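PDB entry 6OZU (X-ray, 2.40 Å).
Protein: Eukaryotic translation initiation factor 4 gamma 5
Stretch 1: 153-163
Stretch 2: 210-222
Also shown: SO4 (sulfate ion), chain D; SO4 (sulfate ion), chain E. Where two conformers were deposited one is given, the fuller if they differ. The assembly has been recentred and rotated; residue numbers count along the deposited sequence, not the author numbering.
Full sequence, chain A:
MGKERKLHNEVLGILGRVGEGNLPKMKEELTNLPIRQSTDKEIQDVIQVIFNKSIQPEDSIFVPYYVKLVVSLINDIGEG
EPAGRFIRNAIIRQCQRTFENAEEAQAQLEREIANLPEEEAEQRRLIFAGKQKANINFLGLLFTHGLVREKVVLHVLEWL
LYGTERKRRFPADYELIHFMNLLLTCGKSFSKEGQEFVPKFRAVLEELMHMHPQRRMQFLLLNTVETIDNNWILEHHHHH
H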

# COMPACT_ATOMS: atom_id res chain seq x y z
N VAL A 153 -7.24 -1.85 -2.55
CA VAL A 153 -6.62 -1.02 -3.58
C VAL A 153 -7.71 -0.25 -4.35
O VAL A 153 -7.61 0.97 -4.47
CB VAL A 153 -5.70 -1.87 -4.50
CG1 VAL A 153 -4.90 -0.97 -5.46
CG2 VAL A 153 -4.76 -2.73 -3.66
N LEU A 154 -8.76 -0.96 -4.78
CA LEU A 154 -9.91 -0.39 -5.48
C LEU A 154 -10.62 0.69 -4.66
O LEU A 154 -10.90 1.75 -5.22
CB LEU A 154 -10.89 -1.51 -5.87
CG LEU A 154 -12.19 -1.09 -6.56
CD1 LEU A 154 -11.94 -0.52 -7.95
CD2 LEU A 154 -13.19 -2.21 -6.56
N HIS A 155 -10.91 0.42 -3.35
CA HIS A 155 -11.57 1.36 -2.43
C HIS A 155 -10.74 2.61 -2.19
O HIS A 155 -11.30 3.70 -2.11
CB HIS A 155 -11.93 0.71 -1.07
CG HIS A 155 -12.82 1.55 -0.18
ND1 HIS A 155 -14.15 1.24 0.03
CD2 HIS A 155 -12.51 2.64 0.57
CE1 HIS A 155 -14.61 2.16 0.87
NE2 HIS A 155 -13.67 3.03 1.21
N VAL A 156 -9.39 2.49 -2.11
CA VAL A 156 -8.51 3.64 -1.91
C VAL A 156 -8.55 4.54 -3.16
O VAL A 156 -8.73 5.76 -3.03
CB VAL A 156 -7.06 3.25 -1.55
CG1 VAL A 156 -6.09 4.44 -1.72
CG2 VAL A 156 -6.97 2.68 -0.15
N LEU A 157 -8.40 3.92 -4.37
CA LEU A 157 -8.44 4.60 -5.68
C LEU A 157 -9.78 5.28 -5.95
O LEU A 157 -9.81 6.33 -6.60
CB LEU A 157 -8.05 3.64 -6.82
CG LEU A 157 -6.60 3.14 -6.82
CD1 LEU A 157 -6.35 2.20 -7.95
CD2 LEU A 157 -5.63 4.28 -6.89
N GLU A 158 -10.87 4.73 -5.42
CA GLU A 158 -12.21 5.32 -5.51
C GLU A 158 -12.21 6.71 -4.87
O GLU A 158 -12.53 7.66 -5.57
CB GLU A 158 -13.25 4.44 -4.82
CG GLU A 158 -13.73 3.26 -5.66
CD GLU A 158 -15.00 2.64 -5.12
OE1 GLU A 158 -16.00 3.39 -4.97
OE2 GLU A 158 -15.00 1.42 -4.85
N TRP A 159 -11.78 6.86 -3.59
CA TRP A 159 -11.75 8.17 -2.94
C TRP A 159 -10.59 9.03 -3.42
O TRP A 159 -10.71 10.25 -3.49
CB TRP A 159 -11.82 8.11 -1.41
CG TRP A 159 -10.71 7.36 -0.71
CD1 TRP A 159 -10.80 6.11 -0.16
CD2 TRP A 159 -9.41 7.88 -0.35
NE1 TRP A 159 -9.63 5.81 0.51
CE2 TRP A 159 -8.75 6.87 0.38
CE3 TRP A 159 -8.76 9.12 -0.54
CZ2 TRP A 159 -7.45 7.04 0.87
CZ3 TRP A 159 -7.47 9.28 -0.05
CH2 TRP A 159 -6.83 8.25 0.65
N LEU A 160 -9.47 8.40 -3.79
CA LEU A 160 -8.29 9.11 -4.29
C LEU A 160 -8.58 9.82 -5.60
O LEU A 160 -8.14 10.96 -5.78
CB LEU A 160 -7.13 8.11 -4.45
CG LEU A 160 -5.71 8.67 -4.54
CD1 LEU A 160 -5.21 9.13 -3.17
CD2 LEU A 160 -4.78 7.62 -5.09
N LEU A 161 -9.36 9.17 -6.52
CA LEU A 161 -9.72 9.73 -7.82
C LEU A 161 -11.07 10.43 -7.86
O LEU A 161 -11.18 11.48 -8.48
CB LEU A 161 -9.67 8.64 -8.91
CG LEU A 161 -8.33 7.91 -9.17
CD1 LEU A 161 -8.56 6.73 -10.10
CD2 LEU A 161 -7.27 8.86 -9.78
N TYR A 162 -12.11 9.82 -7.27
CA TYR A 162 -13.47 10.37 -7.26
C TYR A 162 -13.81 11.23 -6.06
O TYR A 162 -14.89 11.81 -6.03
CB TYR A 162 -14.52 9.26 -7.43
CG TYR A 162 -14.47 8.52 -8.76
CD1 TYR A 162 -15.04 9.07 -9.90
CD2 TYR A 162 -13.93 7.24 -8.85
CE1 TYR A 162 -15.04 8.38 -11.11
CE2 TYR A 162 -13.91 6.54 -10.06
CZ TYR A 162 -14.48 7.12 -11.18
OH TYR A 162 -14.46 6.46 -12.38
N GLY A 163 -12.89 11.34 -5.10
CA GLY A 163 -13.09 12.11 -3.89
C GLY A 163 -13.68 11.29 -2.75
O GLY A 163 -14.28 10.24 -2.99
N HIS A 210 -16.11 1.49 -14.74
CA HIS A 210 -17.52 1.15 -14.71
C HIS A 210 -18.14 1.73 -13.44
O HIS A 210 -18.91 1.07 -12.74
CB HIS A 210 -17.72 -0.36 -14.93
CG HIS A 210 -17.26 -0.82 -16.29
ND1 HIS A 210 -16.02 -1.40 -16.47
CD2 HIS A 210 -17.87 -0.69 -17.49
CE1 HIS A 210 -15.92 -1.64 -17.77
NE2 HIS A 210 -17.00 -1.22 -18.43
N MET A 211 -17.73 2.99 -13.13
CA MET A 211 -18.17 3.81 -11.99
C MET A 211 -18.56 5.22 -12.46
O MET A 211 -18.45 6.20 -11.72
CB MET A 211 -17.11 3.84 -10.89
CG MET A 211 -17.06 2.57 -10.10
SD MET A 211 -15.79 2.61 -8.84
CE MET A 211 -15.78 0.90 -8.38
N HIS A 212 -19.05 5.28 -13.71
CA HIS A 212 -19.55 6.43 -14.46
C HIS A 212 -18.54 7.58 -14.56
O HIS A 212 -18.86 8.72 -14.18
CB HIS A 212 -20.92 6.87 -13.94
CG HIS A 212 -21.90 5.74 -13.91
ND1 HIS A 212 -22.57 5.33 -15.06
CD2 HIS A 212 -22.23 4.91 -12.89
CE1 HIS A 212 -23.31 4.29 -14.70
NE2 HIS A 212 -23.14 4.00 -13.40
N PRO A 213 -17.32 7.33 -15.12
CA PRO A 213 -16.35 8.41 -15.28
C PRO A 213 -16.77 9.41 -16.35
O PRO A 213 -17.46 9.04 -17.32
CB PRO A 213 -15.08 7.66 -15.71
CG PRO A 213 -15.54 6.46 -16.38
CD PRO A 213 -16.78 6.06 -15.65
N GLN A 214 -16.33 10.66 -16.19
CA GLN A 214 -16.58 11.72 -17.16
C GLN A 214 -15.49 11.69 -18.26
O GLN A 214 -14.75 10.71 -18.34
CB GLN A 214 -16.74 13.09 -16.47
CG GLN A 214 -17.97 13.21 -15.56
CD GLN A 214 -19.26 12.88 -16.29
OE1 GLN A 214 -19.85 11.81 -16.09
NE2 GLN A 214 -19.71 13.79 -17.16
N ARG A 215 -15.42 12.72 -19.13
CA ARG A 215 -14.48 12.78 -20.26
C ARG A 215 -13.01 12.65 -19.83
O ARG A 215 -12.32 11.77 -20.35
CB ARG A 215 -14.70 14.06 -21.13
CG ARG A 215 -16.11 14.34 -21.67
CD ARG A 215 -16.17 15.71 -22.32
NE ARG A 215 -16.62 16.77 -21.40
CZ ARG A 215 -16.91 18.02 -21.77
NH1 ARG A 215 -16.83 18.38 -23.04
NH2 ARG A 215 -17.28 18.91 -20.87
N ARG A 216 -12.54 13.50 -18.87
CA ARG A 216 -11.14 13.47 -18.43
C ARG A 216 -10.84 12.19 -17.66
O ARG A 216 -9.75 11.64 -17.82
CB ARG A 216 -10.76 14.69 -17.59
CG ARG A 216 -10.60 16.02 -18.30
CD ARG A 216 -10.63 17.16 -17.29
NE ARG A 216 -11.90 17.16 -16.55
CZ ARG A 216 -12.17 17.87 -15.46
NH1 ARG A 216 -11.24 18.64 -14.91
NH2 ARG A 216 -13.37 17.80 -14.92
N MET A 217 -11.82 11.71 -16.87
CA MET A 217 -11.72 10.51 -16.04
C MET A 217 -11.62 9.23 -16.89
O MET A 217 -10.87 8.31 -16.55
CB MET A 217 -12.86 10.43 -15.02
CG MET A 217 -12.58 9.45 -13.89
SD MET A 217 -11.15 9.90 -12.86
CE MET A 217 -11.98 10.33 -11.40
N GLN A 218 -12.38 9.18 -17.99
CA GLN A 218 -12.35 8.05 -18.89
C GLN A 218 -11.07 8.06 -19.68
O GLN A 218 -10.49 7.00 -19.89
CB GLN A 218 -13.55 8.06 -19.81
CG GLN A 218 -14.25 6.73 -19.78
CD GLN A 218 -15.17 6.55 -20.94
OE1 GLN A 218 -14.72 6.40 -22.06
NE2 GLN A 218 -16.46 6.55 -20.68
N PHE A 219 -10.59 9.26 -20.10
CA PHE A 219 -9.32 9.38 -20.82
C PHE A 219 -8.16 8.94 -19.92
O PHE A 219 -7.29 8.20 -20.36
CB PHE A 219 -9.10 10.80 -21.40
CG PHE A 219 -7.94 10.89 -22.36
CD1 PHE A 219 -8.06 10.47 -23.68
CD2 PHE A 219 -6.70 11.36 -21.93
CE1 PHE A 219 -6.96 10.51 -24.56
CE2 PHE A 219 -5.60 11.41 -22.82
CZ PHE A 219 -5.75 10.99 -24.12
N LEU A 220 -8.20 9.34 -18.63
CA LEU A 220 -7.19 8.98 -17.64
C LEU A 220 -7.08 7.47 -17.47
O LEU A 220 -5.98 6.93 -17.62
CB LEU A 220 -7.46 9.65 -16.30
CG LEU A 220 -6.43 9.37 -15.19
CD1 LEU A 220 -5.63 10.56 -14.90
CD2 LEU A 220 -7.09 8.89 -13.96
N LEU A 221 -8.20 6.79 -17.17
CA LEU A 221 -8.24 5.34 -16.95
C LEU A 221 -7.93 4.52 -18.20
O LEU A 221 -7.20 3.53 -18.09
CB LEU A 221 -9.56 4.94 -16.32
CG LEU A 221 -9.85 5.53 -14.94
CD1 LEU A 221 -11.33 5.45 -14.61
CD2 LEU A 221 -8.95 4.90 -13.85
N LEU A 222 -8.43 4.95 -19.38
CA LEU A 222 -8.17 4.27 -20.64
C LEU A 222 -6.75 4.42 -21.12
O LEU A 222 -6.19 3.45 -21.63
CB LEU A 222 -9.16 4.68 -21.75
CG LEU A 222 -10.60 4.18 -21.56
CD1 LEU A 222 -11.50 4.78 -22.58
CD2 LEU A 222 -10.68 2.68 -21.66
S SO4 D . -15.56 16.58 -17.77
O1 SO4 D . -15.89 17.27 -16.51
O2 SO4 D . -16.72 15.82 -18.27
O3 SO4 D . -14.42 15.69 -17.51
O4 SO4 D . -15.20 17.58 -18.76
S SO4 E . -13.68 18.94 -10.93
O1 SO4 E . -13.97 19.85 -9.82
O2 SO4 E . -13.80 17.57 -10.41
O3 SO4 E . -14.62 19.17 -12.03
O4 SO4 E . -12.32 19.17 -11.44

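How do the two backbones meet? Residues 153-162 form the end of a helix, which stops at G163, where a positive phi with a psi of 160° suits glycine: a side chain there would be jammed against the carbonyl O of Y162. The second stretch begins as a loop and turns helical at R215, with Q214 at the N-cap position. The helix axes come no closer than 12.8 Å and their directions differ by 136°, so long side chains must bridge the gap. No hydrogen bond crosses it.

What fills the centre? Y162, buried and pointing toward the second stretch, has the largest covered area, 102 Å². M217 CE sits over one face of its ring, 3.8 Å from the centroid and 21° off the normal, a CH-pi contact. M217 CE also lies 3.8 Å from L161 CB and 3.2 Å from L161 O, so the flexible, unbranched methionine reaches the last turn of the helix. At the far end of the ring, Y162 OH packs 3.6 Å from P213 CB, while its hydrogen bond is made to a residue just outside the stretches.

How is the contact extended on each flank? L161 carries it along the second helix, with CD2 4.2 Å from L220 CD2 and CD1 4.2 Å from L221 CD2. M211 extends it back along the first helix: its extended side chain places CE 4.1 Å from L154 CD1 and 3.7 Å from E158 OE2. E158 is partly exposed, and its long side chain brings a carboxylate oxygen to the M211 methyl without a hydrogen bond.

Do the sulfates take part in the contact? No; they lie apart from this apolar packing. At the start of the second helix, the chain D sulfate accepts hydrogen bonds from R216 N to its O3 (3.2 Å) and from R215 NE to its O2 (3.3 Å), its charge complementing the arginines.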